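Local coordinates for protein 2-oxoglutarate-dependent dioxygenase tropC (Talaromyces stipitatus, PDB 6XJJ) that acts as an iron- and 2-oxoglutarate-dependent dioxygenase in the fungal pathway that builds tropolones, at residues G74-R88 / V274-G286. Residues are numbered along the deposited sequence; the frame is centred on the assembly and turned at random.
Sequences GFFNLVGHGIPAEAR and VPVIEDAFVINMG
Phe75 to Leu78 pair with Phe281 to Asn284 as antiparallel neighbours in the large sheet of the double-stranded beta-helix fold of 2-oxoglutarate dioxygenases, joining an N-terminal strand to the catalytic core. Two hydrogen-bonded pairs, Phe76 with Ile283 and Leu78 with Phe281, hold the register; the bond from Ile283 N to Phe76 O is 2.8 Å and nearly straight at 174°. Gly74, just past the preceding helix, has a positive phi that suits glycine, and its O accepts from Met285 N.

The buried end is close-packed. Phe75 CD2 meets Val282 CG1 at 3.7 Å and Val274 CG2 at 4.0 Å. An aromatic suits this place beside the metal site: the ring also meets His302, an iron ligand, edge-to-face, and Asn284 ND2 hydrogen-bonds Asp245 OD2, a second-shell link to another ligand. On the other sheet face, apolar Leu78 and Ile283 suit burial: Leu78 CB touches Ile283 CG1, where helix 171-204 packs on Ile283 through Ile192.

Phe281 marks the border, its edge directed at the His81 ring, planes 65° apart. Histidine offers a donor and an acceptor: ND1 accepts from Ile83 N, fixing the imidazole, while NE2 donates to Asp279 O from above the carbonyl plane. On the more open side, past a type II turn from Ile277 to Ala280, Arg88 is long enough to reach a carboxylate, closing a salt bridge from NH2 to Asp279 OD1 at 2.6 Å.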
ATOM      1  N   GLY A  74      -7.719 -12.086  -1.905  1.00 86.21           N
ATOM      2  CA  GLY A  74      -6.550 -11.252  -2.091  1.00 72.61           C
ATOM      3  C   GLY A  74      -6.538  -9.996  -1.250  1.00 74.38           C
ATOM      4  O   GLY A  74      -5.567  -9.240  -1.317  1.00 69.51           O
ATOM      5  N   PHE A  75      -7.599  -9.731  -0.483  1.00 75.48           N
ATOM      6  CA  PHE A  75      -7.627  -8.629   0.462  1.00 69.65           C
ATOM      7  C   PHE A  75      -8.080  -9.118   1.827  1.00 77.77           C
ATOM      8  O   PHE A  75      -8.827 -10.093   1.938  1.00 82.54           O
ATOM      9  CB  PHE A  75      -8.589  -7.472   0.133  1.00 80.09           C
ATOM     10  CG  PHE A  75      -8.187  -6.578  -1.011  1.00 68.55           C
ATOM     11  CD1 PHE A  75      -7.456  -7.015  -2.102  1.00 75.88           C
ATOM     12  CD2 PHE A  75      -8.398  -5.210  -0.867  1.00 64.96           C
ATOM     13  CE1 PHE A  75      -7.094  -6.117  -3.118  1.00 69.35           C
ATOM     14  CE2 PHE A  75      -8.015  -4.321  -1.836  1.00 71.95           C
ATOM     15  CZ  PHE A  75      -7.355  -4.768  -2.962  1.00 77.14           C
ATOM     16  N   PHE A  76      -7.629  -8.405   2.861  1.00 70.05           N
ATOM     17  CA  PHE A  76      -8.330  -8.321   4.134  1.00 66.88           C
ATOM     18  C   PHE A  76      -8.089  -6.965   4.787  1.00 70.91           C
ATOM     19  O   PHE A  76      -7.202  -6.202   4.396  1.00 74.41           O
ATOM     20  CB  PHE A  76      -7.951  -9.350   5.217  1.00 70.90           C
ATOM     21  CG  PHE A  76      -6.472  -9.657   5.360  1.00 81.20           C
ATOM     22  CD1 PHE A  76      -5.515  -9.287   4.431  1.00 81.16           C
ATOM     23  CD2 PHE A  76      -6.013  -9.964   6.639  1.00 75.59           C
ATOM     24  CE1 PHE A  76      -4.173  -9.537   4.653  1.00 80.52           C
ATOM     25  CE2 PHE A  76      -4.665 -10.156   6.885  1.00 87.15           C
ATOM     26  CZ  PHE A  76      -3.750  -9.919   5.891  1.00 74.56           C
ATOM     27  N   ASN A  77      -8.908  -6.686   5.808  1.00 67.58           N
ATOM     28  CA  ASN A  77      -8.618  -5.676   6.819  1.00 69.65           C
ATOM     29  C   ASN A  77      -7.835  -6.285   7.973  1.00 71.68           C
ATOM     30  O   ASN A  77      -8.148  -7.383   8.446  1.00 66.27           O
ATOM     31  CB  ASN A  77      -9.906  -5.057   7.363  1.00 81.15           C
ATOM     32  CG  ASN A  77     -10.499  -4.025   6.434  1.00 85.53           C
ATOM     33  OD1 ASN A  77     -10.043  -2.882   6.384  1.00 95.32           O
ATOM     34  ND2 ASN A  77     -11.525  -4.418   5.696  1.00 72.46           N
ATOM     35  N   LEU A  78      -6.830  -5.547   8.438  1.00 66.53           N
ATOM     36  CA  LEU A  78      -5.921  -5.999   9.482  1.00 63.08           C
ATOM     37  C   LEU A  78      -6.085  -5.121  10.712  1.00 65.56           C
ATOM     38  O   LEU A  78      -6.011  -3.892  10.611  1.00 72.87           O
ATOM     39  CB  LEU A  78      -4.471  -5.943   8.997  1.00 62.31           C
ATOM     40  CG  LEU A  78      -3.387  -6.526   9.911  1.00 65.27           C
ATOM     41  CD1 LEU A  78      -2.216  -7.004   9.071  1.00 50.08           C
ATOM     42  CD2 LEU A  78      -2.904  -5.521  10.944  1.00 68.63           C
ATOM     43  N   VAL A  79      -6.290  -5.753  11.869  1.00 61.14           N
ATOM     44  CA  VAL A  79      -6.290  -5.066  13.155  1.00 74.77           C
ATOM     45  C   VAL A  79      -5.388  -5.834  14.113  1.00 66.91           C
ATOM     46  O   VAL A  79      -4.897  -6.924  13.809  1.00 64.56           O
ATOM     47  CB  VAL A  79      -7.705  -4.916  13.754  1.00 66.03           C
ATOM     48  CG1 VAL A  79      -8.568  -4.043  12.858  1.00 72.19           C
ATOM     49  CG2 VAL A  79      -8.347  -6.283  13.984  1.00 62.17           C
ATOM     50  N   GLY A  80      -5.186  -5.245  15.294  1.00 71.77           N
ATOM     51  CA  GLY A  80      -4.301  -5.815  16.295  1.00 63.80           C
ATOM     52  C   GLY A  80      -2.840  -5.521  16.056  1.00 68.94           C
ATOM     53  O   GLY A  80      -1.975  -6.173  16.651  1.00 70.72           O
ATOM     54  N   HIS A  81      -2.546  -4.551  15.193  1.00 68.80           N
ATOM     55  CA  HIS A  81      -1.188  -4.230  14.782  1.00 68.35           C
ATOM     56  C   HIS A  81      -0.395  -3.496  15.853  1.00 72.61           C
ATOM     57  O   HIS A  81       0.839  -3.543  15.826  1.00 68.38           O
ATOM     58  CB  HIS A  81      -1.244  -3.411  13.486  1.00 73.21           C
ATOM     59  CG  HIS A  81      -2.235  -2.288  13.521  1.00 63.25           C
ATOM     60  ND1 HIS A  81      -1.981  -1.086  14.143  1.00 63.85           N
ATOM     61  CD2 HIS A  81      -3.495  -2.198  13.028  1.00 67.43           C
ATOM     62  CE1 HIS A  81      -3.036  -0.297  14.019  1.00 74.31           C
ATOM     63  NE2 HIS A  81      -3.967  -0.948  13.344  1.00 80.71           N
ATOM     64  N   GLY A  82      -1.061  -2.829  16.794  1.00 67.19           N
ATOM     65  CA  GLY A  82      -0.374  -2.168  17.880  1.00 73.19           C
ATOM     66  C   GLY A  82       0.050  -0.742  17.600  1.00 72.16           C
ATOM     67  O   GLY A  82       0.539  -0.067  18.513  1.00 82.49           O
ATOM     68  N   ILE A  83      -0.130  -0.259  16.383  1.00 73.35           N
ATOM     69  CA  ILE A  83       0.175   1.142  16.069  1.00 84.85           C
ATOM     70  C   ILE A  83      -0.883   2.039  16.708  1.00 80.14           C
ATOM     71  O   ILE A  83      -2.090   1.766  16.563  1.00 79.64           O
ATOM     72  CB  ILE A  83       0.229   1.340  14.552  1.00 69.74           C
ATOM     73  CG1 ILE A  83       1.354   0.478  13.978  1.00 73.33           C
ATOM     74  CG2 ILE A  83       0.477   2.797  14.199  1.00 78.64           C
ATOM     75  CD1 ILE A  83       1.343   0.326  12.480  1.00 65.37           C
ATOM     76  N   PRO A  84      -0.507   3.102  17.417  1.00 88.55           N
ATOM     77  CA  PRO A  84      -1.525   3.922  18.083  1.00 91.80           C
ATOM     78  C   PRO A  84      -2.362   4.700  17.083  1.00 91.97           C
ATOM     79  O   PRO A  84      -1.967   4.935  15.939  1.00 93.90           O
ATOM     80  CB  PRO A  84      -0.709   4.875  18.964  1.00 90.18           C
ATOM     81  CG  PRO A  84       0.611   4.219  19.126  1.00 96.86           C
ATOM     82  CD  PRO A  84       0.853   3.476  17.852  1.00 89.67           C
ATOM     83  N   ALA A  85      -3.541   5.116  17.544  1.00 87.41           N
ATOM     84  CA  ALA A  85      -4.353   6.011  16.735  1.00 82.31           C
ATOM     85  C   ALA A  85      -3.660   7.342  16.488  1.00 86.48           C
ATOM     86  O   ALA A  85      -3.976   8.013  15.502  1.00 92.30           O
ATOM     87  CB  ALA A  85      -5.707   6.248  17.397  1.00 90.01           C
ATOM     88  N   GLU A  86      -2.717   7.738  17.343  1.00 82.72           N
ATOM     89  CA  GLU A  86      -2.016   8.999  17.125  1.00 84.35           C
ATOM     90  C   GLU A  86      -1.253   8.962  15.813  1.00 87.61           C
ATOM     91  O   GLU A  86      -1.252   9.933  15.047  1.00 79.24           O
ATOM     92  CB  GLU A  86      -1.030   9.273  18.249  1.00 93.89           C
ATOM     93  CG  GLU A  86      -0.597  10.710  18.303  1.00105.15           C
ATOM     94  CD  GLU A  86       0.646  10.893  19.133  1.00117.40           C
ATOM     95  OE1 GLU A  86       1.234   9.877  19.563  1.00126.74           O
ATOM     96  OE2 GLU A  86       1.040  12.051  19.362  1.00121.67           O
ATOM     97  N   ALA A  87      -0.559   7.850  15.557  1.00 76.03           N
ATOM     98  CA  ALA A  87       0.287   7.755  14.377  1.00 77.00           C
ATOM     99  C   ALA A  87      -0.533   7.893  13.107  1.00 83.21           C
ATOM    100  O   ALA A  87      -0.065   8.460  12.112  1.00 63.58           O
ATOM    101  CB  ALA A  87       1.041   6.427  14.378  1.00 72.26           C
ATOM    102  N   ARG A  88      -1.764   7.385  13.123  1.00 88.09           N
ATOM    103  CA  ARG A  88      -2.619   7.502  11.950  1.00 80.68           C
ATOM    104  C   ARG A  88      -3.140   8.925  11.814  1.00 78.40           C
ATOM    105  O   ARG A  88      -3.210   9.466  10.705  1.00 83.17           O
ATOM    106  CB  ARG A  88      -3.766   6.493  12.042  1.00 92.47           C
ATOM    107  CG  ARG A  88      -3.289   5.039  12.116  1.00 94.20           C
ATOM    108  CD  ARG A  88      -4.438   4.049  12.104  1.00100.03           C
ATOM    109  NE  ARG A  88      -5.318   4.237  13.252  1.00112.11           N
ATOM    110  CZ  ARG A  88      -6.438   4.958  13.233  1.00125.99           C
ATOM    111  NH1 ARG A  88      -6.818   5.582  12.125  1.00121.77           N
ATOM    112  NH2 ARG A  88      -7.174   5.070  14.330  1.00119.37           N
ATOM    113  N   VAL A 274     -14.672  -2.402   0.126  1.00 86.59           N
ATOM    114  CA  VAL A 274     -13.776  -2.583   1.256  1.00 83.90           C
ATOM    115  C   VAL A 274     -14.209  -1.595   2.339  1.00 79.68           C
ATOM    116  O   VAL A 274     -13.986  -0.384   2.178  1.00 69.38           O
ATOM    117  CB  VAL A 274     -12.310  -2.367   0.866  1.00 83.85           C
ATOM    118  CG1 VAL A 274     -11.416  -2.526   2.085  1.00 87.20           C
ATOM    119  CG2 VAL A 274     -11.906  -3.349  -0.211  1.00 83.98           C
ATOM    120  N   PRO A 275     -14.819  -2.052   3.431  1.00 88.83           N
ATOM    121  CA  PRO A 275     -15.306  -1.102   4.436  1.00 96.29           C
ATOM    122  C   PRO A 275     -14.161  -0.438   5.185  1.00 93.25           C
ATOM    123  O   PRO A 275     -13.128  -1.057   5.460  1.00 80.93           O
ATOM    124  CB  PRO A 275     -16.150  -1.976   5.365  1.00 99.50           C
ATOM    125  CG  PRO A 275     -15.524  -3.327   5.263  1.00 89.81           C
ATOM    126  CD  PRO A 275     -15.006  -3.451   3.860  1.00 85.71           C
ATOM    127  N   VAL A 276     -14.352   0.844   5.504  1.00 83.37           N
ATOM    128  CA  VAL A 276     -13.431   1.560   6.378  1.00 96.89           C
ATOM    129  C   VAL A 276     -13.626   1.040   7.795  1.00 89.11           C
ATOM    130  O   VAL A 276     -14.614   1.372   8.458  1.00 99.18           O
ATOM    131  CB  VAL A 276     -13.646   3.084   6.308  1.00 96.38           C
ATOM    132  CG1 VAL A 276     -12.788   3.798   7.335  1.00 82.43           C
ATOM    133  CG2 VAL A 276     -13.283   3.595   4.942  1.00 85.00           C
ATOM    134  N   ILE A 277     -12.694   0.209   8.260  1.00 89.33           N
ATOM    135  CA  ILE A 277     -12.738  -0.341   9.610  1.00 91.44           C
ATOM    136  C   ILE A 277     -11.909   0.535  10.539  1.00 86.71           C
ATOM    137  O   ILE A 277     -10.864   1.077  10.160  1.00 82.32           O
ATOM    138  CB  ILE A 277     -12.245  -1.803   9.634  1.00 90.49           C
ATOM    139  CG1 ILE A 277     -13.132  -2.690   8.752  1.00 80.03           C
ATOM    140  CG2 ILE A 277     -12.193  -2.321  11.062  1.00 83.46           C
ATOM    141  CD1 ILE A 277     -14.597  -2.714   9.167  1.00 88.80           C
ATOM    142  N   GLU A 278     -12.372   0.656  11.781  1.00 95.45           N
ATOM    143  CA  GLU A 278     -11.710   1.494  12.773  1.00103.98           C
ATOM    144  C   GLU A 278     -10.438   0.808  13.259  1.00100.67           C
ATOM    145  O   GLU A 278     -10.477  -0.342  13.710  1.00102.58           O
ATOM    146  CB  GLU A 278     -12.665   1.789  13.930  1.00113.34           C
ATOM    147  CG  GLU A 278     -12.064   2.522  15.121  1.00115.76           C
ATOM    148  CD  GLU A 278     -13.139   2.978  16.091  1.00125.72           C
ATOM    149  OE1 GLU A 278     -14.335   2.736  15.809  1.00129.37           O
ATOM    150  OE2 GLU A 278     -12.800   3.572  17.135  1.00129.81           O
ATOM    151  N   ASP A 279      -9.311   1.514  13.153  1.00 93.88           N
ATOM    152  CA  ASP A 279      -8.011   1.009  13.598  1.00 95.69           C
ATOM    153  C   ASP A 279      -7.540  -0.155  12.735  1.00 84.47           C
ATOM    154  O   ASP A 279      -6.966  -1.126  13.231  1.00 84.54           O
ATOM    155  CB  ASP A 279      -8.051   0.604  15.070  1.00 96.64           C
ATOM    156  CG  ASP A 279      -8.196   1.794  15.986  1.00121.87           C
ATOM    157  OD1 ASP A 279      -7.945   2.923  15.518  1.00118.90           O
ATOM    158  OD2 ASP A 279      -8.558   1.608  17.167  1.00132.24           O
ATOM    159  N   ALA A 280      -7.766  -0.053  11.432  1.00 86.59           N
ATOM    160  CA  ALA A 280      -7.418  -1.126  10.523  1.00 74.70           C
ATOM    161  C   ALA A 280      -6.541  -0.589   9.407  1.00 68.14           C
ATOM    162  O   ALA A 280      -6.504   0.613   9.134  1.00 73.13           O
ATOM    163  CB  ALA A 280      -8.666  -1.796   9.940  1.00 66.80           C
ATOM    164  N   PHE A 281      -5.797  -1.501   8.800  1.00 65.70           N
ATOM    165  CA  PHE A 281      -5.164  -1.271   7.516  1.00 77.38           C
ATOM    166  C   PHE A 281      -5.714  -2.279   6.514  1.00 69.09           C
ATOM    167  O   PHE A 281      -6.044  -3.414   6.876  1.00 65.88           O
ATOM    168  CB  PHE A 281      -3.645  -1.410   7.622  1.00 72.48           C
ATOM    169  CG  PHE A 281      -3.014  -0.440   8.575  1.00 72.78           C
ATOM    170  CD1 PHE A 281      -2.660   0.830   8.155  1.00 62.42           C
ATOM    171  CD2 PHE A 281      -2.781  -0.799   9.895  1.00 67.28           C
ATOM    172  CE1 PHE A 281      -2.076   1.726   9.029  1.00 77.21           C
ATOM    173  CE2 PHE A 281      -2.200   0.094  10.779  1.00 67.45           C
ATOM    174  CZ  PHE A 281      -1.846   1.358  10.346  1.00 77.50           C
ATOM    175  N   VAL A 282      -5.813  -1.860   5.250  1.00 68.09           N
ATOM    176  CA  VAL A 282      -6.211  -2.761   4.172  1.00 76.99           C
ATOM    177  C   VAL A 282      -4.963  -3.396   3.592  1.00 65.15           C
ATOM    178  O   VAL A 282      -4.018  -2.698   3.208  1.00 63.01           O
ATOM    179  CB  VAL A 282      -6.999  -2.029   3.074  1.00 62.02           C
ATOM    180  CG1 VAL A 282      -7.312  -2.980   1.923  1.00 75.18           C
ATOM    181  CG2 VAL A 282      -8.272  -1.456   3.606  1.00 63.99           C
ATOM    182  N   ILE A 283      -4.968  -4.719   3.525  1.00 65.85           N
ATOM    183  CA  ILE A 283      -3.832  -5.500   3.067  1.00 71.06           C
ATOM    184  C   ILE A 283      -4.266  -6.243   1.821  1.00 64.76           C
ATOM    185  O   ILE A 283      -5.327  -6.877   1.815  1.00 72.95           O
ATOM    186  CB  ILE A 283      -3.369  -6.496   4.142  1.00 74.98           C
ATOM    187  CG1 ILE A 283      -3.131  -5.805   5.489  1.00 64.52           C
ATOM    188  CG2 ILE A 283      -2.134  -7.249   3.669  1.00 67.31           C
ATOM    189  CD1 ILE A 283      -2.093  -4.737   5.474  1.00 61.60           C
ATOM    190  N   ASN A 284      -3.464  -6.161   0.765  1.00 72.79           N
ATOM    191  CA  ASN A 284      -3.699  -6.991  -0.405  1.00 63.22           C
ATOM    192  C   ASN A 284      -2.386  -7.492  -0.984  1.00 60.43           C
ATOM    193  O   ASN A 284      -1.318  -6.906  -0.781  1.00 63.41           O
ATOM    194  CB  ASN A 284      -4.440  -6.247  -1.504  1.00 64.00           C
ATOM    195  CG  ASN A 284      -3.698  -5.040  -1.970  1.00 54.98           C
ATOM    196  OD1 ASN A 284      -3.120  -4.325  -1.164  1.00 88.62           O
ATOM    197  ND2 ASN A 284      -3.553  -4.906  -3.277  1.00 61.83           N
ATOM    198  N   MET A 285      -2.501  -8.565  -1.751  1.00 66.62           N
ATOM    199  CA  MET A 285      -1.377  -9.192  -2.421  1.00 70.86           C
ATOM    200  C   MET A 285      -1.204  -8.606  -3.824  1.00 73.10           C
ATOM    201  O   MET A 285      -2.168  -8.171  -4.461  1.00 68.46           O
ATOM    202  CB  MET A 285      -1.613 -10.696  -2.517  1.00 63.18           C
ATOM    203  CG  MET A 285      -1.941 -11.373  -1.180  1.00 74.33           C
ATOM    204  SD  MET A 285      -0.583 -11.421   0.021  1.00 76.11           S
ATOM    205  CE  MET A 285      -0.905  -9.961   1.022  1.00 71.67           C
ATOM    206  N   GLY A 286       0.043  -8.606  -4.299  1.00 71.29           N
ATOM    207  CA  GLY A 286       0.380  -8.133  -5.621  1.00 61.50           C
ATOM    208  C   GLY A 286       0.735  -9.270  -6.571  1.00 73.82           C
ATOM    209  O   GLY A 286       0.710 -10.451  -6.231  1.00 71.75           O
TER